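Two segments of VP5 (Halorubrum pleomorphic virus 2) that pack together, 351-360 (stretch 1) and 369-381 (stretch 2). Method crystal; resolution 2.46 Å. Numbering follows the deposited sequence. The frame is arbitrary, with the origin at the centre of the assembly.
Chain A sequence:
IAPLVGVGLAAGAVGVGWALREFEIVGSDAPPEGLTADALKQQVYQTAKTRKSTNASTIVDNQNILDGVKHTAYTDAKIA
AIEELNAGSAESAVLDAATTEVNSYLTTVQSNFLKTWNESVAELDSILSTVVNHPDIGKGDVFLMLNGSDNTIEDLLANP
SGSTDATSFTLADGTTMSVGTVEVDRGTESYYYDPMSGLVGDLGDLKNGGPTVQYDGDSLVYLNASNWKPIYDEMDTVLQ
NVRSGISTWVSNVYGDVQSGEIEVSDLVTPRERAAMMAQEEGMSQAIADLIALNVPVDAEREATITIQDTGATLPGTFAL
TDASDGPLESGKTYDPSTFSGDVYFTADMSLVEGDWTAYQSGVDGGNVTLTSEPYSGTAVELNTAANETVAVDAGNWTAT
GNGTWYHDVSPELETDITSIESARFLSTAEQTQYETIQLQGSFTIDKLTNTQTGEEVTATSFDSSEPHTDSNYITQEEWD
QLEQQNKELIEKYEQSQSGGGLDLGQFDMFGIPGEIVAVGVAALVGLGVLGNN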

ATOM      1  N   LEU A 351      -1.939 -17.839  -9.419  1.00 34.46           N
ATOM      2  CA  LEU A 351      -2.605 -18.020 -10.706  1.00 35.16           C
ATOM      3  C   LEU A 351      -2.105 -17.029 -11.788  1.00 39.65           C
ATOM      4  O   LEU A 351      -2.662 -17.017 -12.893  1.00 40.29           O
ATOM      5  CB  LEU A 351      -4.137 -17.930 -10.545  1.00 35.44           C
ATOM      6  CG  LEU A 351      -4.803 -19.028  -9.692  1.00 40.65           C
ATOM      7  CD1 LEU A 351      -6.245 -18.688  -9.391  1.00 40.63           C
ATOM      8  CD2 LEU A 351      -4.714 -20.400 -10.354  1.00 44.11           C
ATOM      9  N   VAL A 352      -1.023 -16.259 -11.504  1.00 35.30           N
ATOM     10  CA  VAL A 352      -0.439 -15.321 -12.472  1.00 34.86           C
ATOM     11  C   VAL A 352       0.162 -16.111 -13.666  1.00 41.01           C
ATOM     12  O   VAL A 352       0.907 -17.079 -13.477  1.00 40.79           O
ATOM     13  CB  VAL A 352       0.586 -14.329 -11.836  1.00 37.23           C
ATOM     14  CG1 VAL A 352       1.895 -15.014 -11.427  1.00 37.00           C
ATOM     15  CG2 VAL A 352       0.858 -13.139 -12.758  1.00 36.27           C
ATOM     16  N   GLU A 353      -0.227 -15.715 -14.882  1.00 39.28           N
ATOM     17  CA  GLU A 353       0.227 -16.303 -16.146  1.00 40.87           C
ATOM     18  C   GLU A 353       0.671 -15.194 -17.095  1.00 45.88           C
ATOM     19  O   GLU A 353       0.468 -14.016 -16.796  1.00 44.76           O
ATOM     20  CB  GLU A 353      -0.897 -17.131 -16.788  1.00 43.78           C
ATOM     21  CG  GLU A 353      -0.865 -18.608 -16.457  1.00 55.84           C
ATOM     22  CD  GLU A 353      -1.816 -19.420 -17.313  1.00 78.34           C
ATOM     23  OE1 GLU A 353      -3.045 -19.344 -17.080  1.00 71.97           O
ATOM     24  OE2 GLU A 353      -1.332 -20.125 -18.228  1.00 74.36           O
ATOM     25  N   GLY A 354       1.246 -15.566 -18.233  1.00 43.93           N
ATOM     26  CA  GLY A 354       1.662 -14.586 -19.224  1.00 43.94           C
ATOM     27  C   GLY A 354       2.737 -15.064 -20.164  1.00 49.43           C
ATOM     28  O   GLY A 354       3.682 -15.733 -19.742  1.00 49.16           O
ATOM     29  N   ASP A 355       2.603 -14.702 -21.446  1.00 47.28           N
ATOM     30  CA  ASP A 355       3.570 -15.059 -22.473  1.00 47.97           C
ATOM     31  C   ASP A 355       4.872 -14.293 -22.246  1.00 51.22           C
ATOM     32  O   ASP A 355       4.853 -13.089 -21.962  1.00 50.48           O
ATOM     33  CB  ASP A 355       3.004 -14.789 -23.877  1.00 50.81           C
ATOM     34  CG  ASP A 355       3.806 -15.422 -24.998  1.00 63.80           C
ATOM     35  OD1 ASP A 355       3.901 -16.673 -25.031  1.00 65.47           O
ATOM     36  OD2 ASP A 355       4.326 -14.671 -25.853  1.00 69.90           O
ATOM     37  N   TRP A 356       5.997 -15.019 -22.305  1.00 47.20           N
ATOM     38  CA  TRP A 356       7.336 -14.463 -22.147  1.00 45.61           C
ATOM     39  C   TRP A 356       7.971 -14.321 -23.532  1.00 49.22           C
ATOM     40  O   TRP A 356       8.012 -15.284 -24.301  1.00 50.15           O
ATOM     41  CB  TRP A 356       8.187 -15.333 -21.213  1.00 44.02           C
ATOM     42  CG  TRP A 356       9.469 -14.679 -20.798  1.00 43.85           C
ATOM     43  CD1 TRP A 356      10.685 -14.811 -21.398  1.00 46.94           C
ATOM     44  CD2 TRP A 356       9.656 -13.766 -19.706  1.00 42.32           C
ATOM     45  NE1 TRP A 356      11.622 -14.046 -20.744  1.00 45.27           N
ATOM     46  CE2 TRP A 356      11.020 -13.401 -19.695  1.00 45.66           C
ATOM     47  CE3 TRP A 356       8.804 -13.230 -18.725  1.00 42.68           C
ATOM     48  CZ2 TRP A 356      11.554 -12.521 -18.743  1.00 43.77           C
ATOM     49  CZ3 TRP A 356       9.334 -12.365 -17.778  1.00 43.00           C
ATOM     50  CH2 TRP A 356      10.692 -12.015 -17.795  1.00 43.24           C
ATOM     51  N   THR A 357       8.398 -13.097 -23.870  1.00 44.27           N
ATOM     52  CA  THR A 357       8.990 -12.755 -25.170  1.00 44.18           C
ATOM     53  C   THR A 357      10.425 -12.228 -24.974  1.00 46.31           C
ATOM     54  O   THR A 357      11.182 -12.121 -25.942  1.00 46.55           O
ATOM     55  CB  THR A 357       8.066 -11.742 -25.891  1.00 50.23           C
ATOM     56  OG1 THR A 357       6.832 -12.394 -26.193  1.00 48.95           O
ATOM     57  CG2 THR A 357       8.653 -11.194 -27.185  1.00 49.53           C
ATOM     58  N   ALA A 358      10.810 -11.940 -23.723  1.00 41.04           N
ATOM     59  CA  ALA A 358      12.129 -11.419 -23.402  1.00 39.97           C
ATOM     60  C   ALA A 358      13.166 -12.548 -23.302  1.00 44.88           C
ATOM     61  O   ALA A 358      13.736 -12.790 -22.238  1.00 44.19           O
ATOM     62  CB  ALA A 358      12.060 -10.619 -22.110  1.00 39.31           C
ATOM     63  N   TYR A 359      13.423 -13.227 -24.432  1.00 42.75           N
ATOM     64  CA  TYR A 359      14.379 -14.327 -24.501  1.00 43.30           C
ATOM     65  C   TYR A 359      15.136 -14.331 -25.826  1.00 48.74           C
ATOM     66  O   TYR A 359      14.622 -13.834 -26.831  1.00 49.10           O
ATOM     67  CB  TYR A 359      13.674 -15.683 -24.292  1.00 45.30           C
ATOM     68  CG  TYR A 359      12.725 -16.077 -25.408  1.00 48.29           C
ATOM     69  CD1 TYR A 359      13.170 -16.823 -26.497  1.00 51.70           C
ATOM     70  CD2 TYR A 359      11.378 -15.742 -25.357  1.00 48.98           C
ATOM     71  CE1 TYR A 359      12.309 -17.167 -27.538  1.00 53.86           C
ATOM     72  CE2 TYR A 359      10.499 -16.109 -26.379  1.00 51.05           C
ATOM     73  CZ  TYR A 359      10.966 -16.842 -27.458  1.00 59.74           C
ATOM     74  OH  TYR A 359      10.110 -17.213 -28.463  1.00 61.88           O
ATOM     75  N   GLN A 360      16.339 -14.926 -25.827  1.00 45.53           N
ATOM     76  CA  GLN A 360      17.161 -15.089 -27.021  1.00 46.22           C
ATOM     77  C   GLN A 360      16.801 -16.428 -27.655  1.00 52.40           C
ATOM     78  O   GLN A 360      16.677 -17.427 -26.942  1.00 52.49           O
ATOM     79  CB  GLN A 360      18.656 -14.991 -26.693  1.00 46.93           C
ATOM     80  CG  GLN A 360      19.087 -13.599 -26.260  1.00 53.82           C
ATOM     81  CD  GLN A 360      20.522 -13.342 -26.614  1.00 73.37           C
ATOM     82  OE1 GLN A 360      21.445 -13.708 -25.882  1.00 67.05           O
ATOM     83  NE2 GLN A 360      20.739 -12.710 -27.758  1.00 68.93           N
TER
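Stretch 2, residues 369-381: TLTSEPYSGTAVE

Stretch 1 is mostly loop or turn, with a weakly bonded strand at about 353-355. Stretch 2 pairs with the end of stretch 1, bends along the edge of a tryptophan and returns as a second strand. Its first residues, Thr369 and Leu370, end a strand that begins earlier in the chain; residues 371 to 377 form loop and turn, and a second strand starts at Thr378 and continues beyond Glu381. The two backbones come closest where Tyr359 is bridged to Leu370, their CA atoms 4.1 Å apart. Around this single bridge the chains run antiparallel, since Ala358 pairs with Thr371 and Gln360 with Thr369. Two short hydrogen bonds flank it: Thr371 N donates to Ala358 O at 2.8 Å, and Gln360 N donates to Thr369 O at 2.8 Å, the latter almost linear at 176°. The same carbonyls also receive CA-H...O contacts, from Leu370 CA to Ala358 O (3.3 Å) and from Tyr359 CA to Thr369 O (3.5 Å). Beyond the bridge a water continues the pairing, donating to Gln360 O at 2.7 Å and accepting from Thr369 N at 2.8 Å.

Past Thr371 the chain leaves this pairing. A type II turn from Tyr375 to Thr378, with Gly377 at a positive phi of 71°, brings it back; Thr378 OG1 donates to Tyr375 O at 2.7 Å within the turn. The returning strand runs in roughly the same direction as stretch 1, but the backbones stay farther apart, with CA atoms separated by 7.4 Å between Trp356 and Val380 and by 8.3 Å between Val352 and Thr378, so side chains fill the gap.

Trp356 has the largest area covered by the other stretch. Its chi1 is t (-169°), and its indole reaches into the bend of stretch 2. Val380 CG1 lies over one face, 4.1 Å from the centroid of the Trp356 five-membered ring, in a CH-pi contact. At the ring edge, Trp356 CZ2 meets Ser372 O at 3.3 Å and Trp356 CH2 meets Glu373 O at 3.5 Å. The indole edge also points toward the face of Tyr375, the planes inclined at 75° and Trp356 CZ3 lying 3.7 Å from Tyr375 CE2. Leu370 CD2 approaches Trp356 NE1 to 3.4 Å, while Trp356 NE1 makes a weak hydrogen bond to Ala358 O at 2.9 Å.

Ala358 CB packs against Ser372 CB at 3.4 Å, and Val352 CG1 touches Thr378 CG2 at 4.0 Å. Altogether, 576 Å² is buried, summed over both stretches.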

ATOM      1  N   THR A 369      19.155 -17.902 -22.656  1.00 45.20           N
ATOM      2  CA  THR A 369      19.359 -16.519 -22.237  1.00 43.73           C
ATOM      3  C   THR A 369      18.050 -15.716 -22.319  1.00 46.10           C
ATOM      4  O   THR A 369      17.320 -15.814 -23.306  1.00 45.81           O
ATOM      5  CB  THR A 369      20.491 -15.891 -23.072  1.00 52.43           C
ATOM      6  OG1 THR A 369      21.657 -16.710 -22.940  1.00 54.84           O
ATOM      7  CG2 THR A 369      20.829 -14.463 -22.644  1.00 48.71           C
ATOM      8  N   LEU A 370      17.770 -14.937 -21.248  1.00 41.25           N
ATOM      9  CA  LEU A 370      16.624 -14.033 -21.094  1.00 39.87           C
ATOM     10  C   LEU A 370      17.102 -12.590 -21.181  1.00 42.27           C
ATOM     11  O   LEU A 370      18.142 -12.258 -20.606  1.00 41.39           O
ATOM     12  CB  LEU A 370      15.873 -14.258 -19.763  1.00 39.09           C
ATOM     13  CG  LEU A 370      15.269 -15.637 -19.466  1.00 44.30           C
ATOM     14  CD1 LEU A 370      14.521 -15.613 -18.148  1.00 43.72           C
ATOM     15  CD2 LEU A 370      14.339 -16.118 -20.576  1.00 47.07           C
ATOM     16  N   THR A 371      16.355 -11.737 -21.894  1.00 38.46           N
ATOM     17  CA  THR A 371      16.735 -10.336 -22.083  1.00 37.86           C
ATOM     18  C   THR A 371      16.063  -9.406 -21.039  1.00 41.31           C
ATOM     19  O   THR A 371      16.364  -8.209 -21.010  1.00 40.69           O
ATOM     20  CB  THR A 371      16.473  -9.897 -23.528  1.00 45.98           C
ATOM     21  OG1 THR A 371      15.145 -10.254 -23.897  1.00 46.55           O
ATOM     22  CG2 THR A 371      17.462 -10.513 -24.512  1.00 43.35           C
ATOM     23  N   SER A 372      15.202  -9.966 -20.160  1.00 37.54           N
ATOM     24  CA  SER A 372      14.562  -9.241 -19.059  1.00 36.55           C
ATOM     25  C   SER A 372      14.540 -10.096 -17.799  1.00 39.69           C
ATOM     26  O   SER A 372      14.450 -11.321 -17.880  1.00 39.24           O
ATOM     27  CB  SER A 372      13.149  -8.789 -19.417  1.00 41.05           C
ATOM     28  OG  SER A 372      13.150  -7.809 -20.442  1.00 52.54           O
ATOM     29  N   GLU A 373      14.632  -9.432 -16.633  1.00 36.12           N
ATOM     30  CA  GLU A 373      14.648 -10.031 -15.300  1.00 35.97           C
ATOM     31  C   GLU A 373      13.373 -10.847 -15.034  1.00 40.59           C
ATOM     32  O   GLU A 373      12.276 -10.300 -15.169  1.00 40.15           O
ATOM     33  CB  GLU A 373      14.797  -8.925 -14.240  1.00 36.41           C
ATOM     34  CG  GLU A 373      15.405  -9.386 -12.924  1.00 44.61           C
ATOM     35  CD  GLU A 373      16.057  -8.303 -12.082  1.00 62.18           C
ATOM     36  OE1 GLU A 373      15.772  -7.103 -12.304  1.00 52.46           O
ATOM     37  OE2 GLU A 373      16.860  -8.660 -11.191  1.00 56.41           O
ATOM     38  N   PRO A 374      13.485 -12.149 -14.668  1.00 37.63           N
ATOM     39  CA  PRO A 374      12.266 -12.925 -14.366  1.00 37.71           C
ATOM     40  C   PRO A 374      11.611 -12.425 -13.074  1.00 40.25           C
ATOM     41  O   PRO A 374      12.284 -11.849 -12.215  1.00 39.44           O
ATOM     42  CB  PRO A 374      12.771 -14.365 -14.254  1.00 40.36           C
ATOM     43  CG  PRO A 374      14.203 -14.242 -13.881  1.00 44.57           C
ATOM     44  CD  PRO A 374      14.710 -12.952 -14.458  1.00 39.46           C
ATOM     45  N   TYR A 375      10.295 -12.608 -12.955  1.00 36.09           N
ATOM     46  CA  TYR A 375       9.539 -12.109 -11.808  1.00 34.52           C
ATOM     47  C   TYR A 375       9.669 -13.011 -10.591  1.00 37.63           C
ATOM     48  O   TYR A 375       9.842 -14.219 -10.739  1.00 37.75           O
ATOM     49  CB  TYR A 375       8.059 -11.917 -12.180  1.00 35.33           C
ATOM     50  CG  TYR A 375       7.845 -11.114 -13.445  1.00 36.09           C
ATOM     51  CD1 TYR A 375       8.489  -9.896 -13.643  1.00 37.04           C
ATOM     52  CD2 TYR A 375       6.964 -11.553 -14.430  1.00 37.59           C
ATOM     53  CE1 TYR A 375       8.297  -9.155 -14.807  1.00 37.66           C
ATOM     54  CE2 TYR A 375       6.746 -10.810 -15.590  1.00 38.42           C
ATOM     55  CZ  TYR A 375       7.419  -9.613 -15.776  1.00 43.74           C
ATOM     56  OH  TYR A 375       7.213  -8.878 -16.916  1.00 44.38           O
ATOM     57  N   SER A 376       9.583 -12.415  -9.381  1.00 33.55           N
ATOM     58  CA  SER A 376       9.676 -13.133  -8.105  1.00 33.43           C
ATOM     59  C   SER A 376       8.485 -14.057  -7.911  1.00 36.71           C
ATOM     60  O   SER A 376       7.356 -13.710  -8.269  1.00 36.31           O
ATOM     61  CB  SER A 376       9.790 -12.159  -6.938  1.00 37.16           C
ATOM     62  OG  SER A 376       8.673 -11.287  -6.868  1.00 47.63           O
ATOM     63  N   GLY A 377       8.765 -15.240  -7.382  1.00 33.41           N
ATOM     64  CA  GLY A 377       7.766 -16.271  -7.133  1.00 33.94           C
ATOM     65  C   GLY A 377       7.217 -16.922  -8.388  1.00 38.29           C
ATOM     66  O   GLY A 377       6.223 -17.648  -8.311  1.00 38.36           O
ATOM     67  N   THR A 378       7.850 -16.658  -9.555  1.00 34.47           N
ATOM     68  CA  THR A 378       7.451 -17.225 -10.846  1.00 34.96           C
ATOM     69  C   THR A 378       8.606 -18.049 -11.447  1.00 39.33           C
ATOM     70  O   THR A 378       9.711 -18.074 -10.899  1.00 38.45           O
ATOM     71  CB  THR A 378       6.944 -16.144 -11.841  1.00 41.16           C
ATOM     72  OG1 THR A 378       8.025 -15.347 -12.318  1.00 38.96           O
ATOM     73  CG2 THR A 378       5.834 -15.274 -11.280  1.00 38.72           C
ATOM     74  N   ALA A 379       8.321 -18.745 -12.556  1.00 37.39           N
ATOM     75  CA  ALA A 379       9.256 -19.573 -13.315  1.00 38.36           C
ATOM     76  C   ALA A 379       9.014 -19.390 -14.804  1.00 43.56           C
ATOM     77  O   ALA A 379       7.859 -19.322 -15.228  1.00 43.51           O
ATOM     78  CB  ALA A 379       9.099 -21.038 -12.935  1.00 40.21           C
ATOM     79  N   VAL A 380      10.089 -19.287 -15.595  1.00 40.98           N
ATOM     80  CA  VAL A 380       9.961 -19.134 -17.047  1.00 41.46           C
ATOM     81  C   VAL A 380       9.973 -20.546 -17.652  1.00 47.51           C
ATOM     82  O   VAL A 380      10.936 -21.291 -17.470  1.00 46.77           O
ATOM     83  CB  VAL A 380      11.020 -18.182 -17.675  1.00 44.41           C
ATOM     84  CG1 VAL A 380      10.790 -18.008 -19.176  1.00 44.75           C
ATOM     85  CG2 VAL A 380      11.022 -16.819 -16.979  1.00 42.65           C
ATOM     86  N   GLU A 381       8.856 -20.918 -18.299  1.00 46.74           N
ATOM     87  CA  GLU A 381       8.628 -22.208 -18.948  1.00 49.16           C
ATOM     88  C   GLU A 381       8.898 -22.058 -20.438  1.00 55.59           C
ATOM     89  O   GLU A 381       8.106 -21.449 -21.164  1.00 55.17           O
ATOM     90  CB  GLU A 381       7.196 -22.697 -18.679  1.00 51.38           C
ATOM     91  CG  GLU A 381       7.052 -24.204 -18.691  1.00 65.16           C
ATOM     92  CD  GLU A 381       5.613 -24.677 -18.674  1.00 90.46           C
ATOM     93  OE1 GLU A 381       5.001 -24.751 -19.763  1.00 88.73           O
ATOM     94  OE2 GLU A 381       5.097 -24.971 -17.572  1.00 85.44           O
TER
HETATM   95  O   HOH W   1      18.517 -18.544 -25.285  1.00 26.32           O